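Local coordinates for protein beta-galactoside alpha-2,6-sialyltransferase (PDB 2Z4T) that probably transfers sialic acid from a CMP-activated donor to the 6-hydroxyl of a terminal galactose, as on lactose, using a GT-B fold, at residues V113-P127 and K191-H204. Residues are numbered along the deposited sequence; the frame is centred on the assembly and turned at random. Where two conformers were deposited one is given.
Sequences VAPSLEVYVDHASLP and KHRLNVKLSSNTAH. With GAL (beta-D-galactopyranose), chain B; C5P (cytidine-5'-monophosphate), chain C.
His123 turns the edge of its imidazole onto the face of His204, a T-shaped pair with centroids 4.5 Å apart and planes at 71°. His123 CG sits between its backbone N and carbonyl carbon (chi1 68°), which swings the ring across so that CE1 stands 3.4 Å from His204 CD2. Both rings grip galactose: His123 NE2 donates to GAL O4 at 2.9 Å, and His204 NE2 reaches O4 and O3, while its ND1 is bonded to His175. Just behind, the packing is tight and polar. Asn201 ND2 gives Asp122 OD1 a bond of 2.9 Å nearly along the C-O axis; Ala124 N meets the same oxygen from the opposite face of the carboxylate, closing an Asx turn. Asp232 takes a second bond from Asn201 ND2, and Thr128 holds Asp122 OD2. Parallel strands 116-122 and 194-201 run back from here, alternating bonds such as Lys197 N to Leu117 O (2.8 Å). Val119 CB packs 3.6 Å from Leu198 CD2 on the face that carries Leu117 and Val121. The other face is looser at partly exposed Asn195 and Lys197, whose ammonium does not touch the Glu118 carboxylate, paired instead with Arg147. Beyond, Arg193 packs closely on Ala114 and Pro115, salt-bridged through NH2 to Asp36 and NH1 to Asp87. Adjacent parallel strands whose C-terminal loops help form the acceptor site are characteristic of the Rossmann-like N-terminal half of a GT-B glycosyltransferase.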
loop_
_atom_site.group_PDB
_atom_site.type_symbol
_atom_site.label_atom_id
_atom_site.label_comp_id
_atom_site.label_asym_id
_atom_site.label_seq_id
_atom_site.Cartn_x
_atom_site.Cartn_y
_atom_site.Cartn_z
ATOM N N VAL A 113 12.599 -22.621 -5.462
ATOM C CA VAL A 113 13.025 -21.262 -5.090
ATOM C C VAL A 113 12.933 -21.133 -3.577
ATOM O O VAL A 113 12.155 -21.866 -2.942
ATOM C CB VAL A 113 12.147 -20.181 -5.775
ATOM C CG1 VAL A 113 12.165 -20.347 -7.331
ATOM C CG2 VAL A 113 10.701 -20.240 -5.244
ATOM N N ALA A 114 13.721 -20.231 -2.997
ATOM C CA ALA A 114 13.650 -19.988 -1.553
ATOM C C ALA A 114 12.219 -19.669 -1.088
ATOM O O ALA A 114 11.491 -18.930 -1.768
ATOM C CB ALA A 114 14.588 -18.866 -1.156
ATOM N N PRO A 115 11.798 -20.245 0.053
ATOM C CA PRO A 115 10.571 -19.790 0.714
ATOM C C PRO A 115 10.686 -18.284 0.976
ATOM O O PRO A 115 11.758 -17.786 1.359
ATOM C CB PRO A 115 10.594 -20.539 2.047
ATOM C CG PRO A 115 11.421 -21.766 1.776
ATOM C CD PRO A 115 12.455 -21.350 0.780
ATOM N N SER A 116 9.607 -17.557 0.741
ATOM C CA SER A 116 9.642 -16.110 0.887
ATOM C C SER A 116 8.412 -15.557 1.609
ATOM O O SER A 116 7.307 -16.126 1.583
ATOM C CB SER A 116 9.817 -15.434 -0.467
ATOM O OG SER A 116 8.623 -15.555 -1.219
ATOM N N LEU A 117 8.635 -14.438 2.269
ATOM C CA LEU A 117 7.608 -13.779 3.035
ATOM C C LEU A 117 7.620 -12.293 2.661
ATOM O O LEU A 117 8.692 -11.685 2.377
ATOM C CB LEU A 117 7.874 -13.995 4.521
ATOM C CG LEU A 117 6.789 -13.635 5.530
ATOM C CD1 LEU A 117 5.524 -14.429 5.264
ATOM C CD2 LEU A 117 7.279 -13.871 6.951
ATOM N N GLU A 118 6.410 -11.737 2.598
ATOM C CA GLU A 118 6.203 -10.315 2.390
ATOM C C GLU A 118 5.261 -9.845 3.471
ATOM O O GLU A 118 4.163 -10.388 3.597
ATOM C CB GLU A 118 5.567 -10.065 1.041
ATOM C CG GLU A 118 6.491 -10.258 -0.134
ATOM C CD GLU A 118 5.742 -10.154 -1.452
ATOM O OE1 GLU A 118 6.402 -10.204 -2.510
ATOM O OE2 GLU A 118 4.492 -10.037 -1.419
ATOM N N VAL A 119 5.710 -8.862 4.260
ATOM C CA VAL A 119 4.933 -8.313 5.369
ATOM C C VAL A 119 4.583 -6.839 5.090
ATOM O O VAL A 119 5.452 -6.047 4.711
ATOM C CB VAL A 119 5.703 -8.453 6.689
ATOM C CG1 VAL A 119 4.876 -7.951 7.858
ATOM C CG2 VAL A 119 6.131 -9.912 6.938
ATOM N N TYR A 120 3.314 -6.476 5.266
ATOM C CA TYR A 120 2.846 -5.121 4.986
ATOM C C TYR A 120 2.020 -4.579 6.143
ATOM O O TYR A 120 1.002 -5.179 6.514
ATOM C CB TYR A 120 1.952 -5.104 3.748
ATOM C CG TYR A 120 2.495 -5.774 2.493
ATOM C CD1 TYR A 120 3.063 -5.012 1.478
ATOM C CD2 TYR A 120 2.387 -7.158 2.308
ATOM C CE1 TYR A 120 3.547 -5.592 0.312
ATOM C CE2 TYR A 120 2.861 -7.763 1.141
ATOM C CZ TYR A 120 3.439 -6.960 0.142
ATOM O OH TYR A 120 3.908 -7.510 -1.019
ATOM N N VAL A 121 2.443 -3.446 6.709
ATOM C CA VAL A 121 1.791 -2.908 7.890
ATOM C C VAL A 121 1.469 -1.425 7.717
ATOM O O VAL A 121 2.354 -0.593 7.401
ATOM C CB VAL A 121 2.653 -3.104 9.168
ATOM C CG1 VAL A 121 1.870 -2.724 10.434
ATOM C CG2 VAL A 121 3.169 -4.555 9.285
ATOM N N ASP A 122 0.202 -1.091 7.957
ATOM C CA ASP A 122 -0.237 0.283 7.954
ATOM C C ASP A 122 -1.647 0.423 8.528
ATOM O O ASP A 122 -2.505 -0.441 8.338
ATOM C CB ASP A 122 -0.190 0.861 6.526
ATOM C CG ASP A 122 -0.733 2.278 6.462
ATOM O OD1 ASP A 122 -0.313 3.121 7.289
ATOM O OD2 ASP A 122 -1.590 2.554 5.604
ATOM N N HIS A 123 -1.887 1.540 9.197
ATOM C CA HIS A 123 -3.162 1.785 9.844
ATOM C C HIS A 123 -3.873 2.913 9.112
ATOM O O HIS A 123 -5.054 3.155 9.369
ATOM C CB HIS A 123 -2.938 2.218 11.295
ATOM C CG HIS A 123 -2.293 3.563 11.404
ATOM N ND1 HIS A 123 -0.947 3.761 11.166
ATOM C CD2 HIS A 123 -2.817 4.788 11.662
ATOM C CE1 HIS A 123 -0.666 5.047 11.292
ATOM N NE2 HIS A 123 -1.783 5.691 11.591
ATOM N N ALA A 124 -3.152 3.608 8.227
ATOM C CA ALA A 124 -3.654 4.826 7.574
ATOM C C ALA A 124 -4.268 4.509 6.209
ATOM O O ALA A 124 -4.892 3.456 6.065
ATOM C CB ALA A 124 -2.556 5.854 7.457
ATOM N N SER A 125 -4.114 5.395 5.215
ATOM C CA SER A 125 -4.758 5.180 3.897
ATOM C C SER A 125 -3.758 5.067 2.766
ATOM O O SER A 125 -3.789 4.108 1.982
ATOM C CB SER A 125 -5.747 6.292 3.557
ATOM O OG SER A 125 -6.705 6.460 4.583
ATOM N N LEU A 126 -2.860 6.040 2.695
ATOM C CA LEU A 126 -1.893 6.110 1.604
ATOM C C LEU A 126 -0.978 4.883 1.517
ATOM O O LEU A 126 -0.957 4.211 0.466
ATOM C CB LEU A 126 -1.081 7.386 1.702
ATOM C CG LEU A 126 -0.518 7.862 0.373
ATOM C CD1 LEU A 126 -1.567 7.850 -0.720
ATOM C CD2 LEU A 126 0.003 9.264 0.562
ATOM N N PRO A 127 -0.255 4.549 2.618
ATOM C CA PRO A 127 0.649 3.395 2.530
ATOM C C PRO A 127 -0.088 2.112 2.160
ATOM O O PRO A 127 0.434 1.300 1.374
ATOM C CB PRO A 127 1.224 3.285 3.940
ATOM C CG PRO A 127 1.049 4.670 4.542
ATOM C CD PRO A 127 -0.235 5.173 3.950
ATOM N N LYS A 191 11.321 -22.624 8.193
ATOM C CA LYS A 191 11.811 -22.644 6.825
ATOM C C LYS A 191 13.333 -22.737 6.794
ATOM O O LYS A 191 14.030 -22.075 7.583
ATOM C CB LYS A 191 11.315 -21.405 6.078
ATOM C CG LYS A 191 9.790 -21.370 5.925
ATOM C CD LYS A 191 9.316 -22.632 5.237
ATOM C CE LYS A 191 7.980 -22.435 4.558
ATOM N NZ LYS A 191 6.902 -22.420 5.565
ATOM N N HIS A 192 13.880 -23.542 5.899
ATOM C CA HIS A 192 15.317 -23.671 6.017
ATOM C C HIS A 192 16.144 -22.496 5.535
ATOM O O HIS A 192 17.173 -22.221 6.164
ATOM C CB HIS A 192 15.861 -25.082 5.757
ATOM C CG HIS A 192 15.677 -25.971 6.945
ATOM N ND1 HIS A 192 16.707 -26.296 7.799
ATOM C CD2 HIS A 192 14.556 -26.499 7.490
ATOM C CE1 HIS A 192 16.235 -27.034 8.788
ATOM N NE2 HIS A 192 14.933 -27.170 8.623
ATOM N N ARG A 193 15.678 -21.767 4.523
ATOM C CA ARG A 193 16.194 -20.441 4.189
ATOM C C ARG A 193 14.914 -19.622 3.943
ATOM O O ARG A 193 13.907 -20.186 3.521
ATOM C CB ARG A 193 17.105 -20.467 2.950
ATOM C CG ARG A 193 16.411 -21.017 1.695
ATOM C CD ARG A 193 17.287 -21.017 0.461
ATOM N NE ARG A 193 16.641 -21.779 -0.614
ATOM C CZ ARG A 193 16.769 -21.510 -1.918
ATOM N NH1 ARG A 193 17.518 -20.476 -2.329
ATOM N NH2 ARG A 193 16.137 -22.261 -2.816
ATOM N N LEU A 194 14.949 -18.316 4.228
ATOM C CA LEU A 194 13.769 -17.462 4.119
ATOM C C LEU A 194 14.141 -16.065 3.639
ATOM O O LEU A 194 14.962 -15.383 4.268
ATOM C CB LEU A 194 13.006 -17.384 5.456
ATOM C CG LEU A 194 11.631 -16.693 5.421
ATOM C CD1 LEU A 194 10.591 -17.489 4.582
ATOM C CD2 LEU A 194 11.093 -16.404 6.834
ATOM N N ASN A 195 13.566 -15.673 2.501
ATOM C CA ASN A 195 13.608 -14.285 2.063
ATOM C C ASN A 195 12.421 -13.517 2.644
ATOM O O ASN A 195 11.271 -13.956 2.522
ATOM C CB ASN A 195 13.628 -14.179 0.534
ATOM C CG ASN A 195 14.960 -14.612 -0.066
ATOM O OD1 ASN A 195 16.013 -14.559 0.587
ATOM N ND2 ASN A 195 14.919 -15.049 -1.313
ATOM N N VAL A 196 12.712 -12.395 3.300
ATOM C CA VAL A 196 11.663 -11.518 3.847
ATOM C C VAL A 196 11.703 -10.121 3.215
ATOM O O VAL A 196 12.761 -9.481 3.144
ATOM C CB VAL A 196 11.754 -11.383 5.389
ATOM C CG1 VAL A 196 10.707 -10.419 5.910
ATOM C CG2 VAL A 196 11.601 -12.732 6.054
ATOM N N LYS A 197 10.555 -9.674 2.721
ATOM C CA LYS A 197 10.346 -8.255 2.410
ATOM C C LYS A 197 9.449 -7.615 3.476
ATOM O O LYS A 197 8.499 -8.242 3.959
ATOM C CB LYS A 197 9.702 -8.105 1.056
ATOM C CG LYS A 197 10.664 -8.229 -0.089
ATOM C CD LYS A 197 9.882 -8.495 -1.360
ATOM C CE LYS A 197 10.401 -7.679 -2.552
ATOM N NZ LYS A 197 9.658 -6.391 -2.735
ATOM N N LEU A 198 9.761 -6.381 3.851
ATOM C CA LEU A 198 8.964 -5.673 4.836
ATOM C C LEU A 198 8.514 -4.348 4.259
ATOM O O LEU A 198 9.252 -3.701 3.489
ATOM C CB LEU A 198 9.739 -5.435 6.138
ATOM C CG LEU A 198 10.269 -6.640 6.927
ATOM C CD1 LEU A 198 11.128 -6.165 8.080
ATOM C CD2 LEU A 198 9.151 -7.569 7.436
ATOM N N SER A 199 7.299 -3.948 4.632
ATOM C CA SER A 199 6.734 -2.715 4.153
ATOM C C SER A 199 5.957 -2.011 5.258
ATOM O O SER A 199 5.132 -2.622 5.945
ATOM C CB SER A 199 5.819 -2.964 2.944
ATOM O OG SER A 199 5.398 -1.726 2.377
ATOM N N SER A 200 6.202 -0.715 5.406
ATOM C CA SER A 200 5.516 0.053 6.419
ATOM C C SER A 200 5.240 1.485 6.022
ATOM O O SER A 200 5.979 2.081 5.223
ATOM C CB SER A 200 6.310 0.070 7.725
ATOM O OG SER A 200 5.701 0.950 8.660
ATOM N N ASN A 201 4.141 1.998 6.585
ATOM C CA ASN A 201 3.964 3.418 6.888
ATOM C C ASN A 201 5.306 4.007 7.382
ATOM O O ASN A 201 5.919 3.472 8.308
ATOM C CB ASN A 201 2.860 3.535 7.958
ATOM C CG ASN A 201 2.547 4.966 8.354
ATOM O OD1 ASN A 201 3.412 5.690 8.870
ATOM N ND2 ASN A 201 1.283 5.368 8.165
ATOM N N THR A 202 5.763 5.081 6.744
ATOM C CA THR A 202 7.069 5.662 7.040
ATOM C C THR A 202 7.152 6.240 8.453
ATOM O O THR A 202 8.002 5.796 9.258
ATOM C CB THR A 202 7.474 6.715 5.969
ATOM O OG1 THR A 202 7.471 6.092 4.673
ATOM C CG2 THR A 202 8.869 7.294 6.241
ATOM N N ALA A 203 6.275 7.207 8.761
ATOM C CA ALA A 203 6.260 7.880 10.082
ATOM C C ALA A 203 6.193 6.897 11.235
ATOM O O ALA A 203 6.745 7.170 12.307
ATOM C CB ALA A 203 5.110 8.872 10.195
ATOM N N HIS A 204 5.521 5.765 10.998
ATOM C CA HIS A 204 5.306 4.726 12.013
ATOM C C HIS A 204 6.190 3.482 11.824
ATOM O O HIS A 204 5.887 2.432 12.403
ATOM C CB HIS A 204 3.830 4.295 12.008
ATOM C CG HIS A 204 2.895 5.368 12.457
ATOM N ND1 HIS A 204 2.421 5.445 13.748
ATOM C CD2 HIS A 204 2.380 6.436 11.800
ATOM C CE1 HIS A 204 1.650 6.513 13.864
ATOM N NE2 HIS A 204 1.618 7.136 12.702
HETATM C C1 GAL B . -3.513 8.662 13.483
HETATM C C2 GAL B . -2.058 8.786 13.930
HETATM C C3 GAL B . -1.350 9.820 13.058
HETATM C C4 GAL B . -1.567 9.513 11.570
HETATM C C5 GAL B . -3.046 9.298 11.243
HETATM C C6 GAL B . -3.277 8.782 9.820
HETATM O O2 GAL B . -2.011 9.127 15.307
HETATM O O3 GAL B . 0.038 9.845 13.355
HETATM O O4 GAL B . -0.814 8.366 11.238
HETATM O O5 GAL B . -3.572 8.327 12.113
HETATM O O6 GAL B . -2.942 9.736 8.833
HETATM O O3P C5P C . -6.497 13.851 4.321
HETATM P P C5P C . -5.261 13.057 4.529
HETATM O O1P C5P C . -5.415 12.296 5.838
HETATM O O2P C5P C . -4.000 13.863 4.293
HETATM O "O5'" C5P C . -5.238 12.007 3.348
HETATM C "C5'" C5P C . -4.404 10.868 3.362
HETATM C "C4'" C5P C . -4.981 9.942 2.294
HETATM O "O4'" C5P C . -6.325 9.578 2.639
HETATM C "C3'" C5P C . -5.124 10.596 0.932
HETATM O "O3'" C5P C . -3.961 10.458 0.123
HETATM C "C2'" C5P C . -6.233 9.785 0.322
HETATM O "O2'" C5P C . -5.764 8.483 -0.037
HETATM C "C1'" C5P C . -7.151 9.511 1.469
HETATM N N1 C5P C . -8.237 10.488 1.489
HETATM C C2 C5P C . -9.350 10.300 0.624
HETATM N N3 C5P C . -10.386 11.177 0.634
HETATM C C4 C5P C . -10.373 12.256 1.462
HETATM C C5 C5P C . -9.281 12.470 2.331
HETATM C C6 C5P C . -8.215 11.554 2.330
HETATM O O2 C5P C . -9.395 9.343 -0.161
HETATM N N4 C5P C . -11.432 13.104 1.450
#